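PDB 4YWE: putative aldehyde dehydrogenase from Burkholderia cenocepacia, which probably oxidises aldehydes to carboxylic acids with NAD or NADP as electron acceptor, as other members of the aldehyde dehydrogenase family do. Local coordinates for residues Arg76-Arg80 with Phe118-Ala122; Arg108-Ala112 with Tyr159-Ile163; Lys127-Glu131 with Leu142-Glu146; His148-Ile154 with Ile227-Thr233; Ala170-Asn176 with Ala472-Thr477. One frame throughout, in Å; residues are numbered along the deposited sequence.

Contact 1: residues Arg76-Arg80 with Phe118-Ala122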
# COMPACT_ATOMS: atom_id res chain seq x y z
N ARG A 76 -12.60 12.89 14.04
CA ARG A 76 -13.25 14.17 14.32
C ARG A 76 -12.87 14.69 15.70
O ARG A 76 -12.72 15.89 15.90
CB ARG A 76 -14.77 14.04 14.20
CG ARG A 76 -15.26 13.78 12.79
CD ARG A 76 -16.78 13.82 12.71
NE ARG A 76 -17.25 13.30 11.42
CZ ARG A 76 -17.65 12.05 11.22
NH1 ARG A 76 -17.65 11.19 12.23
NH2 ARG A 76 -18.06 11.67 10.02
N VAL A 77 -12.72 13.78 16.66
CA VAL A 77 -12.32 14.14 18.01
C VAL A 77 -10.93 14.78 17.97
O VAL A 77 -10.70 15.82 18.58
CB VAL A 77 -12.34 12.93 18.95
CG1 VAL A 77 -11.69 13.27 20.28
CG2 VAL A 77 -13.77 12.45 19.16
N LEU A 78 -10.01 14.14 17.25
CA LEU A 78 -8.66 14.65 17.12
C LEU A 78 -8.63 15.97 16.35
O LEU A 78 -7.80 16.84 16.63
CB LEU A 78 -7.76 13.62 16.44
CG LEU A 78 -7.45 12.37 17.26
CD1 LEU A 78 -6.62 11.38 16.46
CD2 LEU A 78 -6.75 12.74 18.56
N MET A 79 -9.53 16.11 15.39
CA MET A 79 -9.61 17.34 14.61
C MET A 79 -10.10 18.50 15.47
O MET A 79 -9.57 19.60 15.39
CB MET A 79 -10.53 17.16 13.40
CG MET A 79 -10.51 18.35 12.45
SD MET A 79 -8.85 18.71 11.84
CE MET A 79 -8.68 17.45 10.57
N ARG A 80 -11.11 18.24 16.29
CA ARG A 80 -11.60 19.25 17.22
C ARG A 80 -10.51 19.64 18.21
O ARG A 80 -10.33 20.81 18.53
CB ARG A 80 -12.84 18.75 17.97
CG ARG A 80 -14.13 18.84 17.18
CD ARG A 80 -15.35 18.58 18.05
NE ARG A 80 -15.43 17.19 18.48
CZ ARG A 80 -16.06 16.23 17.81
NH1 ARG A 80 -16.66 16.51 16.66
NH2 ARG A 80 -16.08 14.99 18.27
N PHE A 118 -2.18 16.43 15.64
CA PHE A 118 -3.58 16.05 15.82
C PHE A 118 -4.37 16.22 14.53
O PHE A 118 -5.24 15.40 14.22
CB PHE A 118 -4.21 16.86 16.95
CG PHE A 118 -3.70 16.50 18.32
CD1 PHE A 118 -3.38 15.19 18.62
CD2 PHE A 118 -3.52 17.47 19.29
CE1 PHE A 118 -2.91 14.84 19.87
CE2 PHE A 118 -3.05 17.13 20.54
CZ PHE A 118 -2.74 15.82 20.84
N GLU A 119 -4.06 17.27 13.77
CA GLU A 119 -4.71 17.51 12.49
C GLU A 119 -4.40 16.40 11.49
O GLU A 119 -5.29 15.89 10.80
CB GLU A 119 -4.28 18.86 11.91
CG GLU A 119 -4.90 19.18 10.56
CD GLU A 119 -4.33 20.44 9.94
OE1 GLU A 119 -3.09 20.60 9.95
OE2 GLU A 119 -5.12 21.26 9.44
N PHE A 120 -3.12 16.03 11.41
CA PHE A 120 -2.67 15.01 10.47
C PHE A 120 -3.30 13.65 10.78
O PHE A 120 -3.85 13.00 9.90
CB PHE A 120 -1.14 14.90 10.51
CG PHE A 120 -0.58 13.86 9.58
CD1 PHE A 120 -0.41 14.13 8.23
CD2 PHE A 120 -0.21 12.61 10.05
CE1 PHE A 120 0.11 13.18 7.37
CE2 PHE A 120 0.31 11.65 9.20
CZ PHE A 120 0.47 11.94 7.86
N TYR A 121 -3.22 13.24 12.05
CA TYR A 121 -3.70 11.93 12.44
C TYR A 121 -5.23 11.85 12.43
O TYR A 121 -5.80 10.77 12.32
CB TYR A 121 -3.15 11.56 13.82
CG TYR A 121 -1.71 11.10 13.77
CD1 TYR A 121 -1.31 10.17 12.83
CD2 TYR A 121 -0.76 11.62 14.63
CE1 TYR A 121 0.01 9.74 12.76
CE2 TYR A 121 0.56 11.20 14.57
CZ TYR A 121 0.93 10.27 13.63
OH TYR A 121 2.24 9.85 13.56
N ALA A 122 -5.88 13.00 12.54
CA ALA A 122 -7.34 13.06 12.46
C ALA A 122 -7.81 12.56 11.10
O ALA A 122 -8.83 11.88 11.00
CB ALA A 122 -7.83 14.48 12.70
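Helices 71-87 and 104-124 run side by side and nearly antiparallel here: the axes of Arg76-Arg80 and Phe118-Ala122 approach to 7.8 Å, with 161° between their N-to-C directions. This antiparallel helix pair belongs to the helical layer of the aldehyde dehydrogenase fold, and its backbones come closest where the CA atoms of Leu78 and Ala122 lie 5.1 Å apart. Such proximity suits alanine, whose CB points at the partner helix and meets Leu78 CB at 3.8 Å and the backbone N of Met79 at 3.6 Å; a methyl group fills the space without forcing the helices apart. Leu78, also directed across, spreads its branched end over the seam: CD2 lies 4.2 Å from Phe118 CD1, and CD1 is 4.4 Å from Tyr121 CB. Beyond this contact Leu78 also packs on Leu172 and Ala173 of helix 160-174, while the Tyr121 hydroxyl is hydrogen-bonded to Gly469 O. The other side of the seam faces a second subunit, where Met79 packs on Met79 of that chain and Glu119, besides its salt bridge with Arg116, makes another with Arg76 of that chain. Methionine suits this edge because its unbranched, flexible chain can bend back over the neighbouring helix: with chi2 and chi3 both p, Met79 places CE 3.8 Å from Ala122 CB and 3.7 Å from Glu119 O.

Contact 2: residues Arg108-Ala112 with Tyr159-Ile163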
# COMPACT_ATOMS: atom_id res chain seq x y z
N ARG A 108 6.19 28.46 20.90
CA ARG A 108 5.03 28.67 20.04
C ARG A 108 5.03 27.67 18.89
O ARG A 108 3.97 27.16 18.49
CB ARG A 108 5.01 30.10 19.51
CG ARG A 108 3.86 30.39 18.55
CD ARG A 108 3.82 31.85 18.14
NE ARG A 108 3.43 32.73 19.24
CZ ARG A 108 4.28 33.47 19.94
NH1 ARG A 108 5.57 33.44 19.67
NH2 ARG A 108 3.83 34.24 20.93
N ALA A 109 6.21 27.39 18.35
CA ALA A 109 6.36 26.45 17.25
C ALA A 109 5.98 25.04 17.70
O ALA A 109 5.40 24.27 16.93
CB ALA A 109 7.78 26.48 16.71
N ASP A 110 6.32 24.71 18.94
CA ASP A 110 5.99 23.41 19.51
C ASP A 110 4.48 23.20 19.59
O ASP A 110 3.98 22.12 19.27
CB ASP A 110 6.61 23.26 20.90
CG ASP A 110 8.09 22.93 20.85
OD1 ASP A 110 8.67 22.96 19.75
OD2 ASP A 110 8.67 22.66 21.93
N ALA A 111 3.77 24.24 20.01
CA ALA A 111 2.32 24.18 20.12
C ALA A 111 1.67 24.04 18.75
O ALA A 111 0.68 23.33 18.58
CB ALA A 111 1.79 25.41 20.84
N ALA A 112 2.24 24.73 17.76
CA ALA A 112 1.75 24.65 16.39
C ALA A 112 1.98 23.25 15.83
O ALA A 112 1.15 22.73 15.10
CB ALA A 112 2.43 25.70 15.52
N TYR A 159 10.79 18.19 24.72
CA TYR A 159 9.66 18.57 23.88
C TYR A 159 8.38 17.92 24.37
O TYR A 159 7.88 16.99 23.73
CB TYR A 159 9.91 18.19 22.41
CG TYR A 159 11.07 18.90 21.76
CD1 TYR A 159 10.90 20.14 21.15
CD2 TYR A 159 12.34 18.33 21.74
CE1 TYR A 159 11.96 20.79 20.54
CE2 TYR A 159 13.40 18.98 21.14
CZ TYR A 159 13.21 20.20 20.54
OH TYR A 159 14.27 20.84 19.94
N PRO A 160 7.85 18.39 25.51
CA PRO A 160 6.64 17.81 26.10
C PRO A 160 5.46 17.73 25.14
O PRO A 160 4.90 16.66 24.95
CB PRO A 160 6.33 18.76 27.26
CG PRO A 160 7.66 19.31 27.65
CD PRO A 160 8.40 19.47 26.35
N MET A 161 5.09 18.86 24.53
CA MET A 161 3.94 18.90 23.63
C MET A 161 4.18 18.14 22.32
O MET A 161 3.31 17.38 21.88
CB MET A 161 3.56 20.34 23.31
CG MET A 161 2.78 21.04 24.41
SD MET A 161 2.18 22.66 23.88
CE MET A 161 3.72 23.49 23.53
N GLN A 162 5.33 18.35 21.70
CA GLN A 162 5.61 17.75 20.40
C GLN A 162 5.64 16.23 20.46
O GLN A 162 5.06 15.56 19.61
CB GLN A 162 6.94 18.27 19.85
CG GLN A 162 6.90 19.69 19.34
CD GLN A 162 7.61 19.84 18.00
OE1 GLN A 162 7.46 19.01 17.11
NE2 GLN A 162 8.40 20.90 17.87
N ILE A 163 6.30 15.69 21.48
CA ILE A 163 6.44 14.25 21.63
C ILE A 163 5.12 13.64 22.10
O ILE A 163 4.77 12.52 21.71
CB ILE A 163 7.61 13.92 22.56
CG1 ILE A 163 8.91 14.46 21.96
CG2 ILE A 163 7.71 12.42 22.80
CD1 ILE A 163 10.07 14.48 22.90
O HOH W 1 7.33 20.91 23.12
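This is a buried contact of mixed polar and apolar character between a helix and the N-terminus of another, joining the N-terminal half of helix 104-124 to the first turn of helix 160-174. Asp110 is its centre, its CA 5.7 Å from that of Gln162. The Gln162 amide reaches over so that NE2 donates a nearly straight hydrogen bond to Asp110 OD1 at 2.8 Å. The other carboxylate oxygen, OD2, accepts from a water at 2.5 Å, and that water is held weakly, at 3.3 Å, by Met161 N. Asp110 OD2 also lies 3.5 Å from Tyr159 CD1, at the edge of the ring. A buried carboxylate needs such partners, and Lys102 supplies the countercharge through a salt bridge to OD2. Beside this polar group, Met161 points toward helix 104-124 and brings CE to 3.6 Å from Ala111 N and 3.8 Å from Ala111 CB; the small alanine leaves room for the thioether end. Tyr159 occupies the N-cap position, and Pro160 follows in the first turn, where its missing amide hydrogen costs no helical bond. The arrangement is that of a helix N-terminus where a first-turn amide, Met161 N, is met by Glu96 and, weakly, by a water shared with Asp110, here in the helical layer of the aldehyde dehydrogenase fold.

Contact 3: residues Lys127-Glu131 with Leu142-Glu146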
# COMPACT_ATOMS: atom_id res chain seq x y z
N LYS A 127 -8.36 5.85 7.42
CA LYS A 127 -7.66 5.49 6.19
C LYS A 127 -6.50 4.54 6.49
O LYS A 127 -5.64 4.30 5.64
CB LYS A 127 -7.17 6.74 5.47
CG LYS A 127 -8.31 7.65 5.07
CD LYS A 127 -7.84 9.01 4.60
CE LYS A 127 -9.01 9.98 4.54
NZ LYS A 127 -9.56 10.25 5.90
N LEU A 128 -6.49 4.01 7.71
CA LEU A 128 -5.55 2.97 8.09
C LEU A 128 -6.08 1.63 7.59
O LEU A 128 -6.94 1.02 8.23
CB LEU A 128 -5.33 2.95 9.60
CG LEU A 128 -4.28 1.99 10.14
CD1 LEU A 128 -2.95 2.21 9.44
CD2 LEU A 128 -4.13 2.15 11.65
N HIS A 129 -5.58 1.19 6.45
CA HIS A 129 -6.14 0.03 5.76
C HIS A 129 -5.40 -1.27 6.07
O HIS A 129 -4.18 -1.28 6.20
CB HIS A 129 -6.14 0.26 4.25
CG HIS A 129 -6.93 1.45 3.82
ND1 HIS A 129 -6.70 2.10 2.63
CD2 HIS A 129 -7.96 2.11 4.42
CE1 HIS A 129 -7.54 3.12 2.51
NE2 HIS A 129 -8.32 3.14 3.58
N GLY A 130 -6.16 -2.36 6.17
CA GLY A 130 -5.59 -3.69 6.18
C GLY A 130 -5.55 -4.21 4.76
O GLY A 130 -5.63 -3.44 3.81
N GLU A 131 -5.43 -5.53 4.60
CA GLU A 131 -5.33 -6.10 3.26
C GLU A 131 -6.21 -7.33 3.08
O GLU A 131 -6.68 -7.94 4.05
CB GLU A 131 -3.88 -6.48 2.94
CG GLU A 131 -2.90 -5.32 2.92
CD GLU A 131 -2.42 -4.93 4.31
OE1 GLU A 131 -2.31 -5.83 5.17
OE2 GLU A 131 -2.17 -3.73 4.54
N LEU A 142 -8.55 -11.93 4.78
CA LEU A 142 -8.47 -10.49 5.03
C LEU A 142 -7.64 -10.21 6.28
O LEU A 142 -7.54 -11.06 7.17
CB LEU A 142 -9.87 -9.88 5.17
CG LEU A 142 -10.76 -10.30 6.33
CD1 LEU A 142 -11.76 -9.20 6.65
CD2 LEU A 142 -11.50 -11.60 6.02
N THR A 143 -7.04 -9.03 6.33
CA THR A 143 -6.27 -8.62 7.49
C THR A 143 -6.82 -7.31 8.04
O THR A 143 -7.25 -6.44 7.28
CB THR A 143 -4.78 -8.44 7.16
OG1 THR A 143 -4.60 -7.31 6.30
CG2 THR A 143 -4.22 -9.69 6.47
N VAL A 144 -6.82 -7.18 9.36
CA VAL A 144 -7.30 -5.98 10.01
C VAL A 144 -6.24 -5.47 10.99
O VAL A 144 -5.62 -6.26 11.71
CB VAL A 144 -8.64 -6.22 10.73
CG1 VAL A 144 -9.77 -6.35 9.72
CG2 VAL A 144 -8.55 -7.47 11.60
N ARG A 145 -6.03 -4.16 10.99
CA ARG A 145 -5.04 -3.56 11.88
C ARG A 145 -5.74 -3.00 13.11
O ARG A 145 -6.31 -1.91 13.08
CB ARG A 145 -4.25 -2.49 11.15
CG ARG A 145 -3.50 -3.04 9.94
CD ARG A 145 -2.63 -2.01 9.25
NE ARG A 145 -2.01 -2.57 8.05
CZ ARG A 145 -0.90 -3.30 8.06
NH1 ARG A 145 -0.28 -3.56 9.20
NH2 ARG A 145 -0.41 -3.78 6.92
N GLU A 146 -5.68 -3.76 14.20
CA GLU A 146 -6.38 -3.42 15.43
C GLU A 146 -5.46 -2.75 16.43
O GLU A 146 -4.27 -3.06 16.48
CB GLU A 146 -7.00 -4.67 16.05
CG GLU A 146 -7.94 -5.42 15.13
CD GLU A 146 -8.28 -6.79 15.67
OE1 GLU A 146 -7.42 -7.37 16.37
OE2 GLU A 146 -9.40 -7.28 15.41
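Leu128 is the first residue of Lys127-Glu131 to meet Leu142-Glu146, its CD1 resting 4.2 Å from Arg145 CD, apolar carbon against the aliphatic part of the arginine. At His129 the backbone takes over: its O accepts a hydrogen bond from Arg145 NE at 3.1 Å, while its side chain turns away and binds Glu131 of a third subunit. Gly130 then comes so close, CA to Thr143 O 3.4 Å, that a CB would clash with this oxygen; glycine permits the approach, and the pair makes a CA-H...O contact. With Glu131 the antiparallel pairing of hairpin 130-133 and 139-155 gets under way. Its O accepts from Thr143 N at 2.6 Å, whereas its N bonds only weakly to Thr143 O at 3.4 Å and more closely to Thr143 OG1 at 2.6 Å, so the threonine side chain takes up much of a backbone role. From its carboxylate, OE2 forms a salt bridge with Arg145 NH2 at 3.0 Å. Gly130 and Glu131 also pair with a strand of the third subunit, extending the sheet across the interface, as in the oligomerisation domain of this family. At this end of the hairpin one short backbone bond is thus supplemented by side-chain bonds from Thr143 and Arg145, whose one guanidinium ties charge and backbone together.

Contact 4: residues His148-Ile154 with Ile227-Thr233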
# COMPACT_ATOMS: atom_id res chain seq x y z
N HIS A 148 -3.55 -1.93 19.93
CA HIS A 148 -2.99 -2.82 20.95
C HIS A 148 -3.97 -2.94 22.11
O HIS A 148 -4.12 -4.01 22.71
CB HIS A 148 -1.64 -2.30 21.45
CG HIS A 148 -0.58 -2.27 20.40
ND1 HIS A 148 -0.04 -3.41 19.85
CD2 HIS A 148 0.06 -1.23 19.80
CE1 HIS A 148 0.88 -3.08 18.96
NE2 HIS A 148 0.96 -1.76 18.91
N GLY A 149 -4.63 -1.83 22.43
CA GLY A 149 -5.53 -1.76 23.57
C GLY A 149 -5.19 -0.57 24.43
O GLY A 149 -5.63 0.55 24.16
N VAL A 150 -4.40 -0.81 25.48
CA VAL A 150 -3.91 0.27 26.32
C VAL A 150 -2.44 0.52 26.01
O VAL A 150 -1.61 -0.39 26.11
CB VAL A 150 -4.12 -0.03 27.81
CG1 VAL A 150 -3.48 1.05 28.66
CG2 VAL A 150 -5.60 -0.17 28.12
N THR A 151 -2.11 1.75 25.63
CA THR A 151 -0.73 2.11 25.31
C THR A 151 -0.13 2.99 26.40
O THR A 151 -0.76 3.93 26.87
CB THR A 151 -0.63 2.84 23.96
OG1 THR A 151 -1.51 3.97 23.96
CG2 THR A 151 -1.01 1.91 22.82
N GLY A 152 1.10 2.66 26.79
CA GLY A 152 1.83 3.46 27.76
C GLY A 152 2.76 4.43 27.07
O GLY A 152 3.39 4.09 26.07
N HIS A 153 2.86 5.64 27.61
CA HIS A 153 3.65 6.69 26.97
C HIS A 153 4.60 7.36 27.94
O HIS A 153 4.17 7.99 28.91
CB HIS A 153 2.72 7.73 26.33
CG HIS A 153 1.75 7.16 25.35
ND1 HIS A 153 1.97 7.18 23.99
CD2 HIS A 153 0.56 6.54 25.53
CE1 HIS A 153 0.95 6.61 23.37
NE2 HIS A 153 0.08 6.21 24.28
N ILE A 154 5.90 7.22 27.69
CA ILE A 154 6.91 7.92 28.48
C ILE A 154 7.38 9.14 27.70
O ILE A 154 8.03 9.02 26.66
CB ILE A 154 8.09 6.99 28.82
CG1 ILE A 154 7.58 5.69 29.44
CG2 ILE A 154 9.05 7.70 29.77
CD1 ILE A 154 6.84 5.87 30.74
N ILE A 227 -0.84 -3.04 30.42
CA ILE A 227 -0.51 -2.23 29.25
C ILE A 227 -0.08 -3.16 28.13
O ILE A 227 0.54 -4.19 28.38
CB ILE A 227 0.58 -1.19 29.60
CG1 ILE A 227 0.04 -0.20 30.64
CG2 ILE A 227 1.04 -0.43 28.36
CD1 ILE A 227 1.05 0.83 31.08
N ASP A 228 -0.41 -2.81 26.89
CA ASP A 228 -0.19 -3.70 25.76
C ASP A 228 0.96 -3.24 24.86
O ASP A 228 1.48 -4.03 24.07
CB ASP A 228 -1.47 -3.83 24.94
CG ASP A 228 -2.65 -4.26 25.78
OD1 ASP A 228 -2.65 -5.41 26.27
OD2 ASP A 228 -3.58 -3.44 25.97
N HIS A 229 1.34 -1.98 24.98
CA HIS A 229 2.42 -1.42 24.16
C HIS A 229 2.95 -0.15 24.81
O HIS A 229 2.19 0.64 25.38
CB HIS A 229 1.92 -1.12 22.74
CG HIS A 229 2.89 -0.34 21.92
ND1 HIS A 229 3.88 -0.93 21.15
CD2 HIS A 229 3.03 1.00 21.74
CE1 HIS A 229 4.58 0.01 20.54
NE2 HIS A 229 4.09 1.18 20.88
N ILE A 230 4.26 0.05 24.72
CA ILE A 230 4.89 1.21 25.34
C ILE A 230 5.64 2.04 24.31
O ILE A 230 6.42 1.52 23.51
CB ILE A 230 5.84 0.79 26.48
CG1 ILE A 230 5.07 0.04 27.57
CG2 ILE A 230 6.53 2.01 27.07
CD1 ILE A 230 5.93 -0.41 28.73
N SER A 231 5.39 3.35 24.32
CA SER A 231 6.12 4.29 23.49
C SER A 231 7.09 5.08 24.35
O SER A 231 6.68 5.95 25.12
CB SER A 231 5.16 5.22 22.75
OG SER A 231 5.88 6.21 22.02
N PHE A 232 8.38 4.78 24.22
CA PHE A 232 9.39 5.43 25.06
C PHE A 232 10.24 6.43 24.28
O PHE A 232 10.65 6.16 23.14
CB PHE A 232 10.30 4.39 25.71
CG PHE A 232 11.39 4.98 26.57
CD1 PHE A 232 11.16 5.25 27.91
CD2 PHE A 232 12.63 5.27 26.03
CE1 PHE A 232 12.15 5.80 28.70
CE2 PHE A 232 13.63 5.83 26.82
CZ PHE A 232 13.39 6.09 28.15
N THR A 233 10.51 7.56 24.91
CA THR A 233 11.45 8.55 24.37
C THR A 233 12.30 9.10 25.50
O THR A 233 11.80 9.77 26.40
CB THR A 233 10.72 9.71 23.67
OG1 THR A 233 9.92 9.20 22.60
CG2 THR A 233 11.73 10.70 23.11
O HOH W 2 7.32 8.32 23.76
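Ile154 forms the apolar centre with Phe232 and Ile230: its CB lies 3.6 Å from Phe232 CD1 and its CG1 4.5 Å from Ile230 CG2. A CB on Gly152 would crowd Ile227 CD1, so glycine makes room; Ile227 CG2 also lies 3.5 Å from Gly152 N. Through the backbone the strands pair in parallel, axes 4.6 Å apart, with Gly152 N donating to His229 O (2.7 Å), Ser231 N to Gly152 O (2.8 Å) and Ile154 N to Ser231 O (3.0 Å). Polar groups gather at both ends of the pair. Asp228 OD2 accepts from Val150 N at 2.8 Å and also pairs with Arg59. Nearby, His229 CB makes a CH-pi contact over the His148 ring, 3.8 Å from its centroid. At the other end a water donates to Ile154 O and Ser231 OG, both at 3.1 Å; Ser231 OG is also hydrogen-bonded to Glu467. In the Rossmann-like sheet, strand 139-155 lies between strands 177-182 and 229-233, helix 160-174 packs on Thr151 and His153, and strand 253-256 brings the predicted active-site Glu256 against Thr233.

Contact 5: residues Ala170-Asn176 with Ala472-Thr477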
# COMPACT_ATOMS: atom_id res chain seq x y z
N ALA A 170 -0.94 9.53 17.59
CA ALA A 170 -0.97 8.34 16.74
C ALA A 170 -1.68 7.19 17.44
O ALA A 170 -2.43 6.44 16.81
CB ALA A 170 0.45 7.93 16.35
N ALA A 171 -1.44 7.05 18.74
CA ALA A 171 -2.05 5.99 19.53
C ALA A 171 -3.57 6.14 19.56
O ALA A 171 -4.30 5.16 19.41
CB ALA A 171 -1.49 5.99 20.94
N LEU A 172 -4.04 7.37 19.77
CA LEU A 172 -5.47 7.65 19.79
C LEU A 172 -6.10 7.40 18.43
O LEU A 172 -7.18 6.82 18.34
CB LEU A 172 -5.72 9.10 20.23
CG LEU A 172 -5.58 9.38 21.72
CD1 LEU A 172 -5.71 10.87 21.99
CD2 LEU A 172 -6.61 8.59 22.51
N ALA A 173 -5.43 7.85 17.37
CA ALA A 173 -5.93 7.68 16.01
C ALA A 173 -6.05 6.20 15.67
O ALA A 173 -6.95 5.79 14.94
CB ALA A 173 -5.02 8.39 15.01
N ALA A 174 -5.14 5.40 16.22
CA ALA A 174 -5.13 3.96 15.99
C ALA A 174 -6.24 3.26 16.78
O ALA A 174 -6.57 2.10 16.50
CB ALA A 174 -3.77 3.38 16.36
N GLY A 175 -6.80 3.95 17.76
CA GLY A 175 -7.91 3.42 18.53
C GLY A 175 -7.54 2.92 19.91
O GLY A 175 -8.34 2.24 20.57
N ASN A 176 -6.34 3.26 20.36
CA ASN A 176 -5.87 2.85 21.68
C ASN A 176 -6.32 3.82 22.77
O ASN A 176 -6.62 4.98 22.49
CB ASN A 176 -4.34 2.73 21.70
CG ASN A 176 -3.82 1.76 20.67
OD1 ASN A 176 -3.76 0.55 20.91
ND2 ASN A 176 -3.42 2.27 19.51
N ALA A 472 3.68 5.56 11.69
CA ALA A 472 3.59 5.39 13.13
C ALA A 472 2.38 4.55 13.54
O ALA A 472 2.42 3.86 14.56
CB ALA A 472 3.54 6.76 13.81
N LEU A 473 1.33 4.61 12.74
CA LEU A 473 0.10 3.88 13.02
C LEU A 473 0.31 2.37 13.03
O LEU A 473 -0.41 1.64 13.72
CB LEU A 473 -0.98 4.24 11.99
CG LEU A 473 -1.40 5.71 11.92
CD1 LEU A 473 -2.41 5.92 10.82
CD2 LEU A 473 -1.95 6.18 13.26
N TYR A 474 1.30 1.90 12.27
CA TYR A 474 1.60 0.46 12.22
C TYR A 474 2.24 -0.02 13.51
O TYR A 474 2.11 -1.18 13.89
CB TYR A 474 2.51 0.15 11.03
CG TYR A 474 1.91 0.54 9.69
CD1 TYR A 474 0.85 -0.17 9.15
CD2 TYR A 474 2.42 1.61 8.97
CE1 TYR A 474 0.30 0.18 7.93
CE2 TYR A 474 1.88 1.97 7.76
CZ TYR A 474 0.82 1.25 7.24
OH TYR A 474 0.28 1.61 6.03
N GLY A 475 2.93 0.89 14.20
CA GLY A 475 3.53 0.57 15.48
C GLY A 475 2.52 0.59 16.61
O GLY A 475 2.75 -0.00 17.67
N PHE A 476 1.40 1.27 16.39
CA PHE A 476 0.36 1.37 17.41
C PHE A 476 -0.82 0.45 17.12
O PHE A 476 -1.86 0.54 17.77
CB PHE A 476 -0.13 2.82 17.53
CG PHE A 476 0.82 3.71 18.28
CD1 PHE A 476 0.99 3.57 19.64
CD2 PHE A 476 1.55 4.69 17.62
CE1 PHE A 476 1.86 4.39 20.34
CE2 PHE A 476 2.42 5.51 18.31
CZ PHE A 476 2.57 5.36 19.67
N THR A 477 -0.66 -0.44 16.14
CA THR A 477 -1.65 -1.47 15.88
C THR A 477 -0.97 -2.84 15.78
O THR A 477 0.26 -2.93 15.72
CB THR A 477 -2.45 -1.21 14.59
OG1 THR A 477 -1.57 -1.15 13.46
CG2 THR A 477 -3.24 0.09 14.69
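Apolar contacts dominate where the C-terminal end of helix 160-174 meets Ala472-Thr477. Phe476 points at the helix and lays its ring against a surface of alanines: Ala171 CB sits over one face, 4.0 Å from the centroid in a CH-pi contact, and Ala170 CB is 3.6 Å from Phe476 CD2. Leu473 CD2 reaches Ala170 CB at 4.3 Å and Ala173 CB at 4.2 Å, while Ala174 CB packs on Phe476 CB at 3.9 Å and Thr477 CG2 at 3.7 Å. Short methyl groups let the bulky partners come in close to the helix. Among the hydrogen bonds, Asn176 ND2 serves both segments, donating to Phe476 O at 2.9 Å and to Ala171 O at 3.0 Å; its OD1 accepts from Gly149 N. The backbone supplies a Schellman motif: Gly175, at positive phi, ends the helix, Asn176 N bonds to Ala171 O at 2.9 Å and Gly175 N to Leu172 O at 3.0 Å. Glycine suits this turn, since a CB there would be jammed against the preceding carbonyl. The Asn176 amide thus gives the carbonyls of Ala171 and Phe476 a donor within a contact otherwise lined largely by alanine, leucine and phenylalanine, so these buried carbonyls keep a partner.

How the contacts relate
Contact 1 and contact 2 lie 16 Å apart, centre to centre, along helix 104-124, and their segments alternate along the chain. Helix 160-174 runs from contact 2 to contact 5, whose centres are 20 Å apart; contact 5 also touches contact 1 through Tyr121 and Leu78. Strand 139-155 carries contact 3 in its earlier part and contact 4 later, so both belong to one sheet, again 20 Å apart. Contacts 4 and 5 are the nearest pair, 10 Å between centres, and His148 and Asn176 link them. Helical layer and Rossmann-like sheet are thus packed together, while the projecting hairpin of contact 3 and the subunit-facing side of contact 1 carry the same region into the tetramer.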